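Local coordinates for HD domain protein (Enterococcus faecalis, PDB 4LRL), which probably hydrolyses deoxyribonucleoside triphosphates such as dGTP with a metal-dependent HD domain, under allosteric control by bound nucleotides, at residues Leu56-Ser61 and Ala130-Asp135. Residues are numbered along the deposited sequence; the frame is centred on the assembly and turned at random.
Sequences LDLINS and AALLHD. With NI (nickel (II) ion), chain N; DGT (2'-deoxyguanosine-5'-triphosphate), chain O.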
loop_
_atom_site.group_PDB
_atom_site.type_symbol
_atom_site.label_atom_id
_atom_site.label_comp_id
_atom_site.label_asym_id
_atom_site.label_seq_id
_atom_site.Cartn_x
_atom_site.Cartn_y
_atom_site.Cartn_z
ATOM N N LEU C 56 24.486 4.750 -19.457
ATOM C CA LEU C 56 24.687 3.312 -19.336
ATOM C C LEU C 56 26.135 2.991 -18.967
ATOM O O LEU C 56 26.391 2.162 -18.083
ATOM C CB LEU C 56 24.283 2.579 -20.616
ATOM C CG LEU C 56 24.447 1.050 -20.552
ATOM C CD1 LEU C 56 23.552 0.436 -19.487
ATOM C CD2 LEU C 56 24.203 0.404 -21.892
ATOM N N ASP C 57 27.069 3.664 -19.641
ATOM C CA ASP C 57 28.497 3.493 -19.367
ATOM C C ASP C 57 28.866 3.922 -17.947
ATOM O O ASP C 57 29.680 3.270 -17.289
ATOM C CB ASP C 57 29.348 4.265 -20.379
ATOM C CG ASP C 57 29.328 3.648 -21.763
ATOM O OD1 ASP C 57 28.922 2.474 -21.908
ATOM O OD2 ASP C 57 29.734 4.345 -22.712
ATOM N N LEU C 58 28.274 5.017 -17.478
ATOM C CA LEU C 58 28.550 5.485 -16.121
ATOM C C LEU C 58 28.058 4.478 -15.089
ATOM O O LEU C 58 28.778 4.171 -14.135
ATOM C CB LEU C 58 27.960 6.874 -15.870
ATOM C CG LEU C 58 28.716 8.066 -16.482
ATOM C CD1 LEU C 58 27.914 9.350 -16.286
ATOM C CD2 LEU C 58 30.131 8.227 -15.916
ATOM N N ILE C 59 26.848 3.951 -15.298
ATOM C CA ILE C 59 26.272 2.927 -14.426
ATOM C C ILE C 59 27.169 1.703 -14.375
ATOM O O ILE C 59 27.402 1.140 -13.316
ATOM C CB ILE C 59 24.845 2.521 -14.895
ATOM C CG1 ILE C 59 23.874 3.688 -14.667
ATOM C CG2 ILE C 59 24.377 1.226 -14.195
ATOM C CD1 ILE C 59 22.511 3.517 -15.292
ATOM N N ASN C 60 27.681 1.319 -15.539
ATOM C CA ASN C 60 28.518 0.142 -15.682
ATOM C C ASN C 60 29.950 0.331 -15.193
ATOM O O ASN C 60 30.682 -0.654 -15.046
ATOM C CB ASN C 60 28.511 -0.332 -17.141
ATOM C CG ASN C 60 27.257 -1.110 -17.497
ATOM O OD1 ASN C 60 26.542 -1.606 -16.619
ATOM N ND2 ASN C 60 26.991 -1.234 -18.793
ATOM N N SER C 61 30.337 1.586 -14.940
ATOM C CA SER C 61 31.714 1.930 -14.561
ATOM C C SER C 61 32.090 1.405 -13.167
ATOM O O SER C 61 31.219 1.228 -12.318
ATOM C CB SER C 61 31.927 3.446 -14.618
ATOM O OG SER C 61 31.417 4.073 -13.452
ATOM N N ALA C 130 25.451 14.401 -13.196
ATOM C CA ALA C 130 25.560 14.865 -11.804
ATOM C C ALA C 130 24.616 14.134 -10.847
ATOM O O ALA C 130 24.995 13.851 -9.713
ATOM C CB ALA C 130 25.365 16.346 -11.708
ATOM N N ALA C 131 23.406 13.818 -11.307
ATOM C CA ALA C 131 22.447 13.072 -10.492
ATOM C C ALA C 131 22.935 11.653 -10.188
ATOM O O ALA C 131 22.857 11.189 -9.056
ATOM C CB ALA C 131 21.106 13.022 -11.175
ATOM N N LEU C 132 23.451 10.973 -11.205
ATOM C CA LEU C 132 23.949 9.625 -11.036
ATOM C C LEU C 132 25.188 9.561 -10.131
ATOM O O LEU C 132 25.351 8.625 -9.327
ATOM C CB LEU C 132 24.247 9.009 -12.401
ATOM C CG LEU C 132 24.619 7.526 -12.380
ATOM C CD1 LEU C 132 23.465 6.689 -11.785
ATOM C CD2 LEU C 132 24.986 7.069 -13.775
ATOM N N LEU C 133 26.052 10.561 -10.259
ATOM C CA LEU C 133 27.366 10.525 -9.625
ATOM C C LEU C 133 27.418 11.259 -8.295
ATOM O O LEU C 133 28.482 11.296 -7.667
ATOM C CB LEU C 133 28.422 11.110 -10.570
ATOM C CG LEU C 133 28.677 10.392 -11.896
ATOM C CD1 LEU C 133 29.534 11.269 -12.787
ATOM C CD2 LEU C 133 29.319 9.020 -11.666
ATOM N N HIS C 134 26.292 11.826 -7.856
ATOM C CA HIS C 134 26.298 12.747 -6.699
ATOM C C HIS C 134 26.908 12.157 -5.414
ATOM O O HIS C 134 27.456 12.879 -4.604
ATOM C CB HIS C 134 24.899 13.346 -6.432
ATOM C CG HIS C 134 23.957 12.408 -5.729
ATOM N ND1 HIS C 134 23.477 11.249 -6.309
ATOM C CD2 HIS C 134 23.408 12.463 -4.490
ATOM C CE1 HIS C 134 22.680 10.629 -5.456
ATOM N NE2 HIS C 134 22.622 11.342 -4.344
ATOM N N ASP C 135 26.828 10.844 -5.257
ATOM C CA ASP C 135 27.250 10.176 -4.026
ATOM C C ASP C 135 28.412 9.221 -4.254
ATOM O O ASP C 135 28.721 8.407 -3.380
ATOM C CB ASP C 135 26.083 9.380 -3.440
ATOM C CG ASP C 135 25.122 10.238 -2.638
ATOM O OD1 ASP C 135 25.467 11.381 -2.239
ATOM O OD2 ASP C 135 23.999 9.749 -2.403
HETATM NI NI NI N . 22.142 10.987 -2.216
HETATM P PG DGT O . 23.131 -5.909 -23.158
HETATM O O1G DGT O . 24.443 -6.160 -23.873
HETATM O O2G DGT O . 23.074 -4.618 -22.373
HETATM O O3G DGT O . 21.921 -6.172 -24.034
HETATM O O3B DGT O . 23.107 -7.048 -22.014
HETATM P PB DGT O . 21.727 -7.545 -21.348
HETATM O O1B DGT O . 20.671 -6.487 -21.534
HETATM O O2B DGT O . 21.459 -8.956 -21.826
HETATM O O3A DGT O . 22.135 -7.666 -19.786
HETATM P PA DGT O . 22.625 -6.437 -18.869
HETATM O O1A DGT O . 22.558 -5.134 -19.604
HETATM O O2A DGT O . 23.924 -6.826 -18.211
HETATM O "O5'" DGT O . 21.481 -6.421 -17.736
HETATM C "C5'" DGT O . 20.105 -6.585 -18.086
HETATM C "C4'" DGT O . 19.218 -6.409 -16.860
HETATM O "O4'" DGT O . 20.010 -6.144 -15.703
HETATM C "C3'" DGT O . 18.283 -5.221 -17.032
HETATM O "O3'" DGT O . 16.941 -5.628 -16.715
HETATM C "C2'" DGT O . 18.768 -4.166 -16.051
HETATM C "C1'" DGT O . 19.481 -5.012 -15.007
HETATM N N9 DGT O . 20.569 -4.321 -14.268
HETATM C C8 DGT O . 20.572 -4.104 -12.943
HETATM N N7 DGT O . 21.700 -3.470 -12.542
HETATM C C5 DGT O . 22.444 -3.277 -13.637
HETATM C C6 DGT O . 23.755 -2.663 -13.919
HETATM O O6 DGT O . 24.430 -2.178 -12.986
HETATM N N1 DGT O . 24.179 -2.657 -15.191
HETATM C C2 DGT O . 23.458 -3.186 -16.205
HETATM N N2 DGT O . 23.954 -3.141 -17.461
HETATM N N3 DGT O . 22.244 -3.769 -16.014
HETATM C C4 DGT O . 21.698 -3.838 -14.773
HETATM O O HOH W 1 23.118 12.266 -0.802
HETATM O O HOH W 2 22.053 10.001 -0.011
#
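L132 reaches from helix 124-133 to L58 and I59 of helix 53-60, linking helix 124-133, which leads into the HD pair H134-D135, to the helix that reads a bound dGTP. The contact is wholly apolar. With CG anti to the backbone N (chi1 -173°), L132 holds its methyl CD2 out between two neighbours, 3.6 Å from L58 CB and 3.7 Å from I59 CG1; the side chains of I59 and L132 cross at about a right angle. L133 adds a looser methyl contact with L58. Branched aliphatic residues suit this buried seam, which L92 of helix 87-108 and L172 of helix 167-175 also line.

I59 serves two partners through its beta branch: CG1 meets L132, while CG2 lies 3.6 Å from O6 of the guanine. Next to it, the amide oxygen OD1 of N60 accepts from both N1 (3.0 Å) and N2 of the base, a donor pair that marks guanine. S61, the N-cap of the helix that follows, gives both its OG and its backbone N to L58 O.

Directly after L133, H134 and D135 bind nickel together with H90, D207 and two waters. The H134 ring is oriented by its other nitrogen: ND1 donates to A131 O, 2.8 Å away and 31° out of the ring plane, while NE2 binds the nickel ion at 2.2 Å.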